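Local coordinates for uncharacterized protein (Staphylococcus aureus subsp. aureus, PDB 3H04), which is of unknown function but belongs to the alpha/beta-hydrolase clan and probably acts as a serine hydrolase related to feruloyl esterases, at residues D124-R130 against E226-I231; T19-N25 against T57-I63. One frame throughout, in Å; residues are numbered along the deposited sequence.

Contact 1 (D124-R130 against E226-I231); sequences DFYGYSR and EESEHI
In this alpha/beta-hydrolase fold, the end of strand 121-125 and the loop after it lie beside the first turns of helix 226-232, joined by water and by one arginine. The nearest CA pair is Tyr128-Glu227, 5.2 Å apart, while CA of Ser129 is 7.1 Å from CA of Ile231. Asp124, extended and with chi1 t, accepts from Gly127 N at OD1 (2.9 Å), an Asx motif that folds the chain back. Its OD2 lies 3.6 Å from Ile231 CD1 and takes a bond from a water (2.5 Å) that also bonds Gly127 O weakly (2.8 Å) and Ser228 OG (2.7 Å), a hydroxyl also bonded to His216. Phe125 and Tyr126, the latter left-handed (phi/psi 45/44), point away from the helix. At Gly127 a CB would clash with Asp124 OD1. Tyr128 is extended, its CB 3.9 Å from Glu227 CB, and its ring leads away to stack on Tyr108, near the probable nucleophile elbow around Ser104. A second water accepts from Ser129 N (3.0 Å) and donates to Glu227 O and Glu227 OE1 (2.7 Å each). A third joins Ser129 OG (2.7 Å) to His230 NE2 (3.0 Å). Arg130, chi1 p and then fully extended, lays its guanidinium flat on the ring of His230 (chi1 t), centres 3.8 Å apart and planes at 4°. Glu227, m in chi1 and chi2, brings its carboxylate to the guanidinium edge for a salt bridge: Arg130 NH2 bonds Glu227 OE2 weakly (3.3 Å), and Arg130 NE donates a nearly linear hydrogen bond to Glu227 OE1 (2.8 Å).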
loop_
_atom_site.group_PDB
_atom_site.type_symbol
_atom_site.label_atom_id
_atom_site.label_comp_id
_atom_site.label_asym_id
_atom_site.label_seq_id
_atom_site.Cartn_x
_atom_site.Cartn_y
_atom_site.Cartn_z
ATOM N N ASP A 124 -2.400 -0.199 -8.188
ATOM C CA ASP A 124 -2.151 -1.359 -7.311
ATOM C C ASP A 124 -0.896 -2.026 -7.790
ATOM O O ASP A 124 -0.910 -2.751 -8.802
ATOM C CB ASP A 124 -3.345 -2.323 -7.393
ATOM C CG ASP A 124 -3.089 -3.712 -6.800
ATOM O OD1 ASP A 124 -2.084 -3.958 -6.087
ATOM O OD2 ASP A 124 -3.947 -4.600 -7.112
ATOM N N PHE A 125 0.213 -1.752 -7.088
ATOM C CA PHE A 125 1.473 -2.432 -7.380
ATOM C C PHE A 125 1.606 -3.602 -6.395
ATOM O O PHE A 125 1.726 -3.388 -5.181
ATOM C CB PHE A 125 2.669 -1.501 -7.238
ATOM C CG PHE A 125 2.984 -0.661 -8.448
ATOM C CD1 PHE A 125 2.047 -0.399 -9.467
ATOM C CD2 PHE A 125 4.250 -0.105 -8.557
ATOM C CE1 PHE A 125 2.383 0.439 -10.567
ATOM C CE2 PHE A 125 4.579 0.679 -9.611
ATOM C CZ PHE A 125 3.657 0.966 -10.631
ATOM N N TYR A 126 1.507 -4.829 -6.919
ATOM C CA TYR A 126 1.725 -6.063 -6.179
ATOM C C TYR A 126 1.073 -6.159 -4.791
ATOM O O TYR A 126 1.704 -6.619 -3.816
ATOM C CB TYR A 126 3.193 -6.459 -6.115
ATOM C CG TYR A 126 4.188 -5.333 -5.919
ATOM C CD1 TYR A 126 4.484 -4.856 -4.638
ATOM C CD2 TYR A 126 4.760 -4.692 -7.004
ATOM C CE1 TYR A 126 5.393 -3.776 -4.420
ATOM C CE2 TYR A 126 5.687 -3.635 -6.794
ATOM C CZ TYR A 126 5.998 -3.200 -5.511
ATOM O OH TYR A 126 6.856 -2.151 -5.311
ATOM N N GLY A 127 -0.183 -5.735 -4.737
ATOM C CA GLY A 127 -1.005 -5.801 -3.544
ATOM C C GLY A 127 -2.088 -6.891 -3.666
ATOM O O GLY A 127 -1.972 -7.881 -4.428
ATOM N N TYR A 128 -3.123 -6.680 -2.884
ATOM C CA TYR A 128 -4.148 -7.664 -2.649
ATOM C C TYR A 128 -5.365 -6.957 -2.102
ATOM O O TYR A 128 -5.241 -5.878 -1.564
ATOM C CB TYR A 128 -3.669 -8.706 -1.633
ATOM C CG TYR A 128 -2.941 -8.174 -0.416
ATOM C CD1 TYR A 128 -3.622 -7.930 0.770
ATOM C CD2 TYR A 128 -1.573 -7.876 -0.465
ATOM C CE1 TYR A 128 -2.959 -7.437 1.898
ATOM C CE2 TYR A 128 -0.877 -7.399 0.690
ATOM C CZ TYR A 128 -1.591 -7.206 1.850
ATOM O OH TYR A 128 -0.986 -6.717 2.954
ATOM N N SER A 129 -6.523 -7.599 -2.212
ATOM C CA SER A 129 -7.819 -7.027 -1.782
ATOM C C SER A 129 -8.411 -7.723 -0.538
ATOM O O SER A 129 -9.568 -7.492 -0.152
ATOM C CB SER A 129 -8.806 -7.170 -2.943
ATOM O OG SER A 129 -9.095 -8.552 -3.238
ATOM N N ARG A 130 -7.664 -8.676 -0.005
ATOM C CA ARG A 130 -8.171 -9.502 1.092
ATOM C C ARG A 130 -6.981 -10.031 1.890
ATOM O O ARG A 130 -5.881 -10.175 1.340
ATOM C CB ARG A 130 -9.018 -10.647 0.530
ATOM C CG ARG A 130 -8.266 -11.372 -0.579
ATOM C CD ARG A 130 -8.996 -12.522 -1.222
ATOM N NE ARG A 130 -8.150 -13.127 -2.261
ATOM C CZ ARG A 130 -8.541 -14.135 -3.039
ATOM N NH1 ARG A 130 -9.748 -14.644 -2.908
ATOM N NH2 ARG A 130 -7.719 -14.649 -3.946
ATOM N N GLU A 226 -1.971 -14.509 -8.181
ATOM C CA GLU A 226 -3.413 -14.767 -8.044
ATOM C C GLU A 226 -4.231 -13.708 -7.300
ATOM O O GLU A 226 -5.452 -13.586 -7.547
ATOM C CB GLU A 226 -3.700 -16.180 -7.474
ATOM C CG GLU A 226 -3.266 -17.289 -8.406
ATOM C CD GLU A 226 -1.790 -17.778 -8.193
ATOM O OE1 GLU A 226 -0.931 -17.072 -7.609
ATOM O OE2 GLU A 226 -1.493 -18.903 -8.630
ATOM N N GLU A 227 -3.607 -12.921 -6.409
ATOM C CA GLU A 227 -4.352 -11.848 -5.732
ATOM C C GLU A 227 -4.777 -10.756 -6.725
ATOM O O GLU A 227 -5.883 -10.186 -6.616
ATOM C CB GLU A 227 -3.559 -11.239 -4.577
ATOM C CG GLU A 227 -3.313 -12.227 -3.414
ATOM C CD GLU A 227 -4.650 -12.832 -2.892
ATOM O OE1 GLU A 227 -5.652 -12.072 -2.747
ATOM O OE2 GLU A 227 -4.715 -14.061 -2.650
ATOM N N SER A 228 -3.925 -10.503 -7.702
ATOM C CA SER A 228 -4.263 -9.567 -8.776
ATOM C C SER A 228 -5.278 -10.173 -9.740
ATOM O O SER A 228 -6.225 -9.466 -10.159
ATOM C CB SER A 228 -3.018 -9.149 -9.550
ATOM O OG SER A 228 -2.238 -8.184 -8.851
ATOM N N GLU A 229 -5.095 -11.463 -10.085
ATOM C CA GLU A 229 -6.077 -12.179 -10.950
ATOM C C GLU A 229 -7.451 -12.147 -10.289
ATOM O O GLU A 229 -8.451 -11.891 -10.951
ATOM C CB GLU A 229 -5.647 -13.621 -11.238
ATOM C CG GLU A 229 -4.326 -13.750 -11.974
ATOM C CD GLU A 229 -3.736 -15.176 -11.997
ATOM O OE1 GLU A 229 -4.299 -16.125 -11.394
ATOM O OE2 GLU A 229 -2.688 -15.317 -12.649
ATOM N N HIS A 230 -7.500 -12.312 -8.968
ATOM C CA HIS A 230 -8.774 -12.215 -8.221
ATOM C C HIS A 230 -9.487 -10.858 -8.429
ATOM O O HIS A 230 -10.715 -10.808 -8.627
ATOM C CB HIS A 230 -8.581 -12.439 -6.720
ATOM C CG HIS A 230 -9.837 -12.263 -5.911
ATOM N ND1 HIS A 230 -10.924 -13.091 -6.040
ATOM C CD2 HIS A 230 -10.174 -11.349 -4.966
ATOM C CE1 HIS A 230 -11.885 -12.695 -5.225
ATOM N NE2 HIS A 230 -11.449 -11.650 -4.549
ATOM N N ILE A 231 -8.719 -9.773 -8.391
ATOM C CA ILE A 231 -9.294 -8.445 -8.574
ATOM C C ILE A 231 -9.826 -8.323 -10.016
ATOM O O ILE A 231 -10.981 -7.934 -10.237
ATOM C CB ILE A 231 -8.245 -7.374 -8.238
ATOM C CG1 ILE A 231 -8.003 -7.383 -6.728
ATOM C CG2 ILE A 231 -8.726 -6.011 -8.633
ATOM C CD1 ILE A 231 -6.731 -6.771 -6.316
HETATM O O HOH W 1 -3.406 -7.023 -6.678
HETATM O O HOH W 2 -6.617 -9.982 -4.075
HETATM O O HOH W 3 -11.378 -9.698 -2.223
#

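Contact 2 (T19-N25 against T57-I63); sequences TIIKAKN and TEHYDLI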
loop_
_atom_site.group_PDB
_atom_site.type_symbol
_atom_site.label_atom_id
_atom_site.label_comp_id
_atom_site.label_asym_id
_atom_site.label_seq_id
_atom_site.Cartn_x
_atom_site.Cartn_y
_atom_site.Cartn_z
ATOM N N THR A 19 3.194 14.397 3.496
ATOM C CA THR A 19 3.883 15.319 2.599
ATOM C C THR A 19 3.156 15.419 1.271
ATOM O O THR A 19 2.605 14.434 0.740
ATOM C CB THR A 19 5.338 14.903 2.288
ATOM O OG1 THR A 19 5.320 13.670 1.534
ATOM C CG2 THR A 19 6.116 14.690 3.565
ATOM N N ILE A 20 3.125 16.630 0.740
ATOM C CA ILE A 20 2.581 16.882 -0.573
ATOM C C ILE A 20 3.721 17.401 -1.418
ATOM O O ILE A 20 4.389 18.384 -1.043
ATOM C CB ILE A 20 1.454 17.945 -0.551
ATOM C CG1 ILE A 20 0.301 17.484 0.359
ATOM C CG2 ILE A 20 0.973 18.295 -2.002
ATOM C CD1 ILE A 20 -0.965 18.315 0.191
ATOM N N ILE A 21 3.943 16.741 -2.555
ATOM C CA ILE A 21 4.823 17.260 -3.587
ATOM C C ILE A 21 3.927 17.763 -4.698
ATOM O O ILE A 21 3.124 16.980 -5.233
ATOM C CB ILE A 21 5.731 16.145 -4.173
ATOM C CG1 ILE A 21 6.769 15.695 -3.145
ATOM C CG2 ILE A 21 6.422 16.664 -5.506
ATOM C CD1 ILE A 21 7.212 14.257 -3.291
ATOM N N LYS A 22 4.071 19.043 -5.062
ATOM C CA LYS A 22 3.200 19.689 -6.054
ATOM C C LYS A 22 3.506 19.312 -7.497
ATOM O O LYS A 22 4.663 19.062 -7.853
ATOM C CB LYS A 22 3.285 21.222 -5.950
ATOM C CG LYS A 22 2.852 21.822 -4.626
ATOM C CD LYS A 22 1.372 21.555 -4.271
ATOM C CE LYS A 22 0.402 22.531 -4.920
ATOM N NZ LYS A 22 -0.186 21.925 -6.163
ATOM N N ALA A 23 2.454 19.278 -8.318
ATOM C CA ALA A 23 2.594 19.109 -9.778
ATOM C C ALA A 23 3.555 20.152 -10.349
ATOM O O ALA A 23 3.409 21.315 -10.047
ATOM C CB ALA A 23 1.251 19.231 -10.444
ATOM N N LYS A 24 4.509 19.711 -11.180
ATOM C CA LYS A 24 5.517 20.575 -11.808
ATOM C C LYS A 24 4.929 21.608 -12.749
ATOM O O LYS A 24 5.366 22.751 -12.775
ATOM C CB LYS A 24 6.529 19.740 -12.617
ATOM C CG LYS A 24 7.669 19.121 -11.808
ATOM C CD LYS A 24 8.494 18.123 -12.662
ATOM C CE LYS A 24 8.885 16.869 -11.872
ATOM N NZ LYS A 24 9.784 17.136 -10.687
ATOM N N ASN A 25 3.972 21.185 -13.556
ATOM C CA ASN A 25 3.341 22.079 -14.508
ATOM C C ASN A 25 1.922 22.268 -14.040
ATOM O O ASN A 25 1.155 21.312 -13.927
ATOM C CB ASN A 25 3.429 21.498 -15.923
ATOM C CG ASN A 25 4.799 20.903 -16.208
ATOM O OD1 ASN A 25 4.998 19.691 -16.097
ATOM N ND2 ASN A 25 5.768 21.765 -16.512
ATOM N N THR A 57 4.614 13.421 -10.744
ATOM C CA THR A 57 4.265 14.799 -10.367
ATOM C C THR A 57 4.384 15.822 -11.497
ATOM O O THR A 57 4.252 17.016 -11.262
ATOM C CB THR A 57 5.071 15.277 -9.146
ATOM O OG1 THR A 57 6.473 15.298 -9.448
ATOM C CG2 THR A 57 4.805 14.347 -7.945
ATOM N N GLU A 58 4.621 15.369 -12.724
ATOM C CA GLU A 58 4.632 16.291 -13.850
ATOM C C GLU A 58 3.346 17.075 -13.890
ATOM O O GLU A 58 3.358 18.296 -14.062
ATOM C CB GLU A 58 4.774 15.550 -15.167
ATOM C CG GLU A 58 6.149 14.950 -15.405
ATOM C CD GLU A 58 6.354 14.519 -16.857
ATOM O OE1 GLU A 58 5.891 15.228 -17.784
ATOM O OE2 GLU A 58 6.979 13.447 -17.050
ATOM N N HIS A 59 2.233 16.358 -13.748
ATOM C CA HIS A 59 0.905 16.960 -13.832
ATOM C C HIS A 59 -0.039 16.615 -12.681
ATOM O O HIS A 59 -1.151 17.142 -12.630
ATOM C CB HIS A 59 0.296 16.635 -15.188
ATOM C CG HIS A 59 1.018 17.286 -16.330
ATOM N ND1 HIS A 59 1.505 16.580 -17.411
ATOM C CD2 HIS A 59 1.374 18.581 -16.533
ATOM C CE1 HIS A 59 2.107 17.416 -18.245
ATOM N NE2 HIS A 59 2.048 18.635 -17.731
ATOM N N TYR A 60 0.421 15.773 -11.749
ATOM C CA TYR A 60 -0.364 15.358 -10.593
ATOM C C TYR A 60 0.333 15.771 -9.297
ATOM O O TYR A 60 1.566 15.824 -9.230
ATOM C CB TYR A 60 -0.605 13.835 -10.637
ATOM C CG TYR A 60 -1.435 13.457 -11.837
ATOM C CD1 TYR A 60 -2.830 13.510 -11.796
ATOM C CD2 TYR A 60 -0.843 13.131 -13.036
ATOM C CE1 TYR A 60 -3.602 13.216 -12.910
ATOM C CE2 TYR A 60 -1.592 12.821 -14.127
ATOM C CZ TYR A 60 -2.976 12.873 -14.075
ATOM O OH TYR A 60 -3.716 12.589 -15.213
ATOM N N ASP A 61 -0.444 16.081 -8.262
ATOM C CA ASP A 61 0.153 16.186 -6.914
ATOM C C ASP A 61 0.299 14.784 -6.358
ATOM O O ASP A 61 -0.546 13.918 -6.639
ATOM C CB ASP A 61 -0.736 16.993 -5.958
ATOM C CG ASP A 61 -0.762 18.486 -6.293
ATOM O OD1 ASP A 61 -0.240 18.884 -7.360
ATOM O OD2 ASP A 61 -1.318 19.232 -5.470
ATOM N N LEU A 62 1.368 14.578 -5.583
ATOM C CA LEU A 62 1.674 13.314 -4.943
ATOM C C LEU A 62 1.685 13.540 -3.434
ATOM O O LEU A 62 2.438 14.363 -2.951
ATOM C CB LEU A 62 3.033 12.759 -5.401
ATOM C CG LEU A 62 3.361 11.376 -4.828
ATOM C CD1 LEU A 62 2.326 10.355 -5.317
ATOM C CD2 LEU A 62 4.772 10.972 -5.244
ATOM N N ILE A 63 0.821 12.834 -2.717
ATOM C CA ILE A 63 0.706 13.007 -1.267
ATOM C C ILE A 63 1.105 11.718 -0.561
ATOM O O ILE A 63 0.450 10.714 -0.741
ATOM C CB ILE A 63 -0.704 13.384 -0.886
ATOM C CG1 ILE A 63 -1.154 14.595 -1.690
ATOM C CG2 ILE A 63 -0.757 13.705 0.634
ATOM C CD1 ILE A 63 -2.049 14.341 -2.897
#
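Strand 19-21 and strand 60-63 run antiparallel, their axes 4.7 Å apart at closest approach and 159° between directions. Ile21 and Leu62 form a hydrogen-bonded pair, with Ile21 N to Leu62 O at 2.8 Å and Leu62 N to Ile21 O at 3.0 Å, whereas Ile20 and Ile63 make the neighbouring non-hydrogen-bonded pair, where Ile63 CA also approaches Thr19 O (3.1 Å). Beyond Ile21 the ladder gives way to a different pattern: Ala23 N donates to the side chain at Asp61 OD1 (2.9 Å), Lys24 N to Thr57 O (2.7 Å) and Asn25 N to Glu58 O (3.0 Å), so the outgoing chain follows the turn leading from helix 50-56 into the strand. Here strand 15-21, second from the edge behind strand 4-9, pairs antiparallel with strand 60-65, the first of the parallel strands of the alpha/beta-hydrolase sheet. On one face Ile20 CG1 meets Ile63 CG1 at 3.8 Å; on the other, Ile21 CG2 reaches Thr57 CG2 at 3.7 Å, and Ile53 of helix 50-56 touches both Ile21 and Leu62. Lys22 NZ forms a salt bridge with Asp61 OD2 (3.0 Å), a carboxylate that also bonds Tyr93 and Thr28. Lys24 pairs its ammonium with Asp54.

In the fold
From the N terminus, the chain enters the sheet with strands 4-9 and 15-21. Contact 2 then closes a short loop, 31 residues between its segments, that contains strand 30-35 and helix 50-56 and returns through strand 60-65, which comes to lie between strands 15-21 and 30-35. Contact 1 opens only after this loop is complete and spans 95 residues, running through the helices from 134-137 to 203-206 and strand 212-217 before helix 226-232 returns to the end of strand 121-125. The two loops are therefore in series, neither nested nor crossed. The centres of the two contacts lie about 26 Å apart, yet both reach the same sheet: contact 2 at its antiparallel side, contact 1 at its parallel strands.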